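PDB 6J3A: gamma-glutamyltranspeptidase from Streptomyces lincolnensis, which is probably a gamma-glutamyltranspeptidase-like transferase of the Ntn-hydrolase clan, a homologue of LmbA, acting on gamma-glutamyl or similar amide bonds. Local coordinates for residues 293-296 against 297-300; 505-508 against 509-512. All coordinates share one frame; numbering follows the deposited sequence.

Interaction 1 of 2, residues 293-296 against 297-300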
loop_
_atom_site.group_PDB
_atom_site.type_symbol
_atom_site.label_atom_id
_atom_site.label_comp_id
_atom_site.label_asym_id
_atom_site.label_seq_id
_atom_site.Cartn_x
_atom_site.Cartn_y
_atom_site.Cartn_z
ATOM N N LEU A 293 6.048 33.733 -0.200
ATOM C CA LEU A 293 7.073 32.714 -0.486
ATOM C C LEU A 293 7.436 32.684 -1.968
ATOM O O LEU A 293 6.607 33.058 -2.808
ATOM C CB LEU A 293 6.606 31.323 -0.049
ATOM C CG LEU A 293 6.389 31.138 1.454
ATOM C CD1 LEU A 293 5.678 29.822 1.740
ATOM C CD2 LEU A 293 7.709 31.208 2.213
ATOM N N PRO A 294 8.674 32.243 -2.298
ATOM C CA PRO A 294 8.966 31.996 -3.706
ATOM C C PRO A 294 8.158 30.820 -4.257
ATOM O O PRO A 294 7.468 30.112 -3.505
ATOM C CB PRO A 294 10.470 31.680 -3.723
ATOM C CG PRO A 294 11.005 32.151 -2.420
ATOM C CD PRO A 294 9.868 32.057 -1.451
ATOM N N GLU A 295 8.238 30.656 -5.574
ATOM C CA GLU A 295 7.593 29.562 -6.296
ATOM C C GLU A 295 7.890 28.246 -5.595
ATOM O O GLU A 295 9.053 27.930 -5.329
ATOM C CB GLU A 295 8.138 29.510 -7.734
ATOM C CG GLU A 295 7.723 28.291 -8.579
ATOM C CD GLU A 295 6.661 28.576 -9.635
ATOM O OE1 GLU A 295 6.400 27.654 -10.445
ATOM O OE2 GLU A 295 6.078 29.695 -9.665
ATOM N N TYR A 296 6.846 27.478 -5.306
ATOM C CA TYR A 296 7.032 26.146 -4.743
ATOM C C TYR A 296 7.965 25.289 -5.624
ATOM O O TYR A 296 7.837 25.261 -6.846
ATOM C CB TYR A 296 5.687 25.439 -4.551
ATOM C CG TYR A 296 5.839 23.962 -4.252
ATOM C CD1 TYR A 296 6.130 23.515 -2.962
ATOM C CD2 TYR A 296 5.717 23.013 -5.268
ATOM C CE1 TYR A 296 6.280 22.162 -2.688
ATOM C CE2 TYR A 296 5.871 21.658 -5.011
ATOM C CZ TYR A 296 6.152 21.230 -3.723
ATOM O OH TYR A 296 6.307 19.877 -3.487
ATOM N N GLY A 297 8.904 24.605 -4.984
ATOM C CA GLY A 297 9.859 23.726 -5.668
ATOM C C GLY A 297 10.991 24.397 -6.429
ATOM O O GLY A 297 11.818 23.710 -7.036
ATOM N N SER A 298 11.053 25.724 -6.394
ATOM C CA SER A 298 12.075 26.463 -7.132
ATOM C C SER A 298 13.374 26.516 -6.334
ATOM O O SER A 298 13.406 26.168 -5.154
ATOM C CB SER A 298 11.574 27.868 -7.462
ATOM O OG SER A 298 11.437 28.652 -6.294
ATOM N N ALA A 299 14.443 26.933 -7.003
ATOM C CA ALA A 299 15.752 27.095 -6.377
ATOM C C ALA A 299 15.671 28.065 -5.181
ATOM O O ALA A 299 16.071 27.719 -4.065
ATOM C CB ALA A 299 16.762 27.587 -7.410
ATOM N N ASP A 300 15.118 29.254 -5.432
ATOM C CA ASP A 300 14.881 30.280 -4.395
ATOM C C ASP A 300 14.095 29.739 -3.185
ATOM O O ASP A 300 14.382 30.103 -2.047
ATOM C CB ASP A 300 14.133 31.501 -4.980
ATOM C CG ASP A 300 14.938 32.246 -6.060
ATOM O OD1 ASP A 300 16.173 32.080 -6.116
ATOM O OD2 ASP A 300 14.324 32.998 -6.857
#

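Interaction 2 of 2, residues 505-508 against 509-512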
loop_
_atom_site.group_PDB
_atom_site.type_symbol
_atom_site.label_atom_id
_atom_site.label_comp_id
_atom_site.label_asym_id
_atom_site.label_seq_id
_atom_site.Cartn_x
_atom_site.Cartn_y
_atom_site.Cartn_z
ATOM N N GLN A 505 17.348 15.058 10.638
ATOM C CA GLN A 505 16.549 15.337 9.450
ATOM C C GLN A 505 15.030 15.357 9.705
ATOM O O GLN A 505 14.295 15.881 8.866
ATOM C CB GLN A 505 16.882 14.340 8.336
ATOM C CG GLN A 505 18.332 14.376 7.860
ATOM C CD GLN A 505 19.274 13.496 8.680
ATOM O OE1 GLN A 505 19.313 12.280 8.507
ATOM N NE2 GLN A 505 20.050 14.113 9.562
ATOM N N GLN A 506 14.569 14.820 10.845
ATOM C CA GLN A 506 13.127 14.657 11.133
ATOM C C GLN A 506 12.283 15.906 10.879
ATOM O O GLN A 506 11.328 15.862 10.102
ATOM C CB GLN A 506 12.896 14.217 12.581
ATOM C CG GLN A 506 13.190 12.759 12.866
ATOM C CD GLN A 506 12.408 12.207 14.046
ATOM O OE1 GLN A 506 12.907 11.352 14.787
ATOM N NE2 GLN A 506 11.177 12.665 14.212
ATOM N N ASP A 507 12.635 17.005 11.548
ATOM C CA ASP A 507 11.922 18.274 11.369
ATOM C C ASP A 507 12.482 19.164 10.250
ATOM O O ASP A 507 12.127 20.343 10.172
ATOM C CB ASP A 507 11.863 19.072 12.680
ATOM C CG ASP A 507 10.679 18.696 13.555
ATOM O OD1 ASP A 507 9.648 18.202 13.046
ATOM O OD2 ASP A 507 10.791 18.925 14.778
ATOM N N GLN A 508 13.357 18.625 9.406
ATOM C CA GLN A 508 13.656 19.252 8.120
ATOM C C GLN A 508 12.698 18.650 7.093
ATOM O O GLN A 508 11.958 19.347 6.380
ATOM C CB GLN A 508 15.108 19.002 7.705
ATOM C CG GLN A 508 16.148 19.370 8.754
ATOM C CD GLN A 508 17.564 19.333 8.194
ATOM O OE1 GLN A 508 17.860 19.989 7.186
ATOM N NE2 GLN A 508 18.448 18.561 8.838
ATOM N N TRP A 509 12.707 17.329 7.046
ATOM C CA TRP A 509 11.887 16.590 6.108
ATOM C C TRP A 509 10.410 16.890 6.312
ATOM O O TRP A 509 9.684 17.097 5.344
ATOM C CB TRP A 509 12.159 15.091 6.251
ATOM C CG TRP A 509 13.489 14.634 5.699
ATOM C CD1 TRP A 509 14.256 15.241 4.727
ATOM C CD2 TRP A 509 14.173 13.434 6.052
ATOM N NE1 TRP A 509 15.394 14.499 4.488
ATOM C CE2 TRP A 509 15.361 13.379 5.278
ATOM C CE3 TRP A 509 13.902 12.393 6.961
ATOM C CZ2 TRP A 509 16.274 12.334 5.391
ATOM C CZ3 TRP A 509 14.798 11.349 7.062
ATOM C CH2 TRP A 509 15.978 11.329 6.286
ATOM N N GLN A 510 9.989 16.931 7.572
ATOM C CA GLN A 510 8.609 17.262 7.909
ATOM C C GLN A 510 8.234 18.679 7.503
ATOM O O GLN A 510 7.124 18.894 7.017
ATOM C CB GLN A 510 8.338 17.074 9.402
ATOM C CG GLN A 510 8.036 15.649 9.784
ATOM C CD GLN A 510 7.973 15.451 11.280
ATOM O OE1 GLN A 510 9.011 15.406 11.966
ATOM N NE2 GLN A 510 6.755 15.320 11.805
ATOM N N LEU A 511 9.135 19.642 7.719
ATOM C CA LEU A 511 8.889 21.009 7.260
ATOM C C LEU A 511 8.662 21.035 5.754
ATOM O O LEU A 511 7.718 21.665 5.286
ATOM C CB LEU A 511 10.027 21.970 7.606
ATOM C CG LEU A 511 9.664 23.389 7.109
ATOM C CD1 LEU A 511 8.979 24.187 8.201
ATOM C CD2 LEU A 511 10.854 24.131 6.530
ATOM N N HIS A 512 9.518 20.348 5.004
ATOM C CA HIS A 512 9.376 20.338 3.541
ATOM C C HIS A 512 8.033 19.700 3.168
ATOM O O HIS A 512 7.256 20.264 2.383
ATOM C CB HIS A 512 10.555 19.631 2.855
ATOM C CG HIS A 512 11.894 20.036 3.392
ATOM N ND1 HIS A 512 12.122 21.276 3.940
ATOM C CD2 HIS A 512 13.062 19.361 3.494
ATOM C CE1 HIS A 512 13.376 21.349 4.349
ATOM N NE2 HIS A 512 13.968 20.199 4.089
#

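Interaction 1 of 2, residues 293-296 against 297-300
The carbonyl oxygen Glu295 O is gripped twice by Ser298, once by its hydroxyl and once by its amide. The shorter bond runs from Ser298 OG to Glu295 O, 2.7 Å, with the hydroxyl tilted 16° from the carbonyl plane; the longer, from Ser298 N to Glu295 O, is 3.2 Å and reaches the oxygen from above that plane. OG can turn back to this carbonyl because it sits between the backbone N and the carbonyl carbon (chi1 68°). Ser298 CB itself lies 3.8 Å from Glu295 CB. The backbone here makes a type II beta turn from Glu295 to Ser298, with Gly297 at the third position, where positive phi favours glycine. Ser298 is also the N-cap of helix 299-319, its OG reaching the amide of Tyr301 in a weak bond, so that one hydroxyl serves turn and helix start alike. Beyond the cap, Pro294 CB meets Asp300 CB at 3.9 Å, laying the proline ring against the first turn of the helix. The Asp300 carboxylate forms a salt bridge with Arg574. The Tyr296 ring, its CG opposite the backbone N (chi1 168°), has Gly297 N over one face, 3.2 Å from Tyr296 CG, and its OH is hydrogen-bonded to Arg520.

Interaction 2 of 2, residues 505-508 against 509-512
At the N-terminal part of helix 506-519 in the gamma-glutamyltranspeptidase fold, in a buried contact, Gln505 packs on the face of the Trp509 indole. Gln505 CB stands over the centre of the six-membered ring, 3.4 Å from its centroid and only 7° off the normal, in a CH-pi contact. CG follows CB over the same face, 3.8 Å from Trp509 CZ2, and the bend at chi2 (87°) carries the amide toward CH2, its plane nearly perpendicular to the indole. The backbone bond from Trp509 N to Gln505 O, 2.8 Å, is nearly straight, and the same oxygen also accepts from Gln508 N at 2.9 Å. Trp509 NE1, on the five-membered ring, donates a hydrogen bond to Glu586, which would help hold the rotation of the indole. Were Trp509 an alanine, Gln505 CB would probably lose its aromatic partner and Glu586 its indole donor. Further along, Gln508 O accepts from His512 N at 3.0 Å and lies over one face of the imidazole, whose ring stacks with Trp538. The Asp507 carboxylate forms a salt bridge with Lys272 and a hydrogen bond with Thr484. Backbone bonds from residue i+4 to residue i, with side chains of that spacing meeting as Gln505 and Trp509 do, are characteristic of an alpha-helix.

How the interactions relate
Both interactions are local contacts where a helix begins, yet they differ in setting. Interaction 1, its centre about 28 Å from the centre of the chain, is a surface turn with a serine N-cap; interaction 2, about 12 Å from that centre, is buried and carries an aromatic contact. Their centres are about 17 Å apart and their nearest atoms about 6 Å, without touching. Helix 506-519 joins them: interaction 2 lies at its N-terminal part, while Tyr296 of interaction 1 packs on Ala516 and Leu519 near its other end. Helix 280-288, which leads into the 293-296 loop, in turn touches Asp507, Gln510 and Leu511.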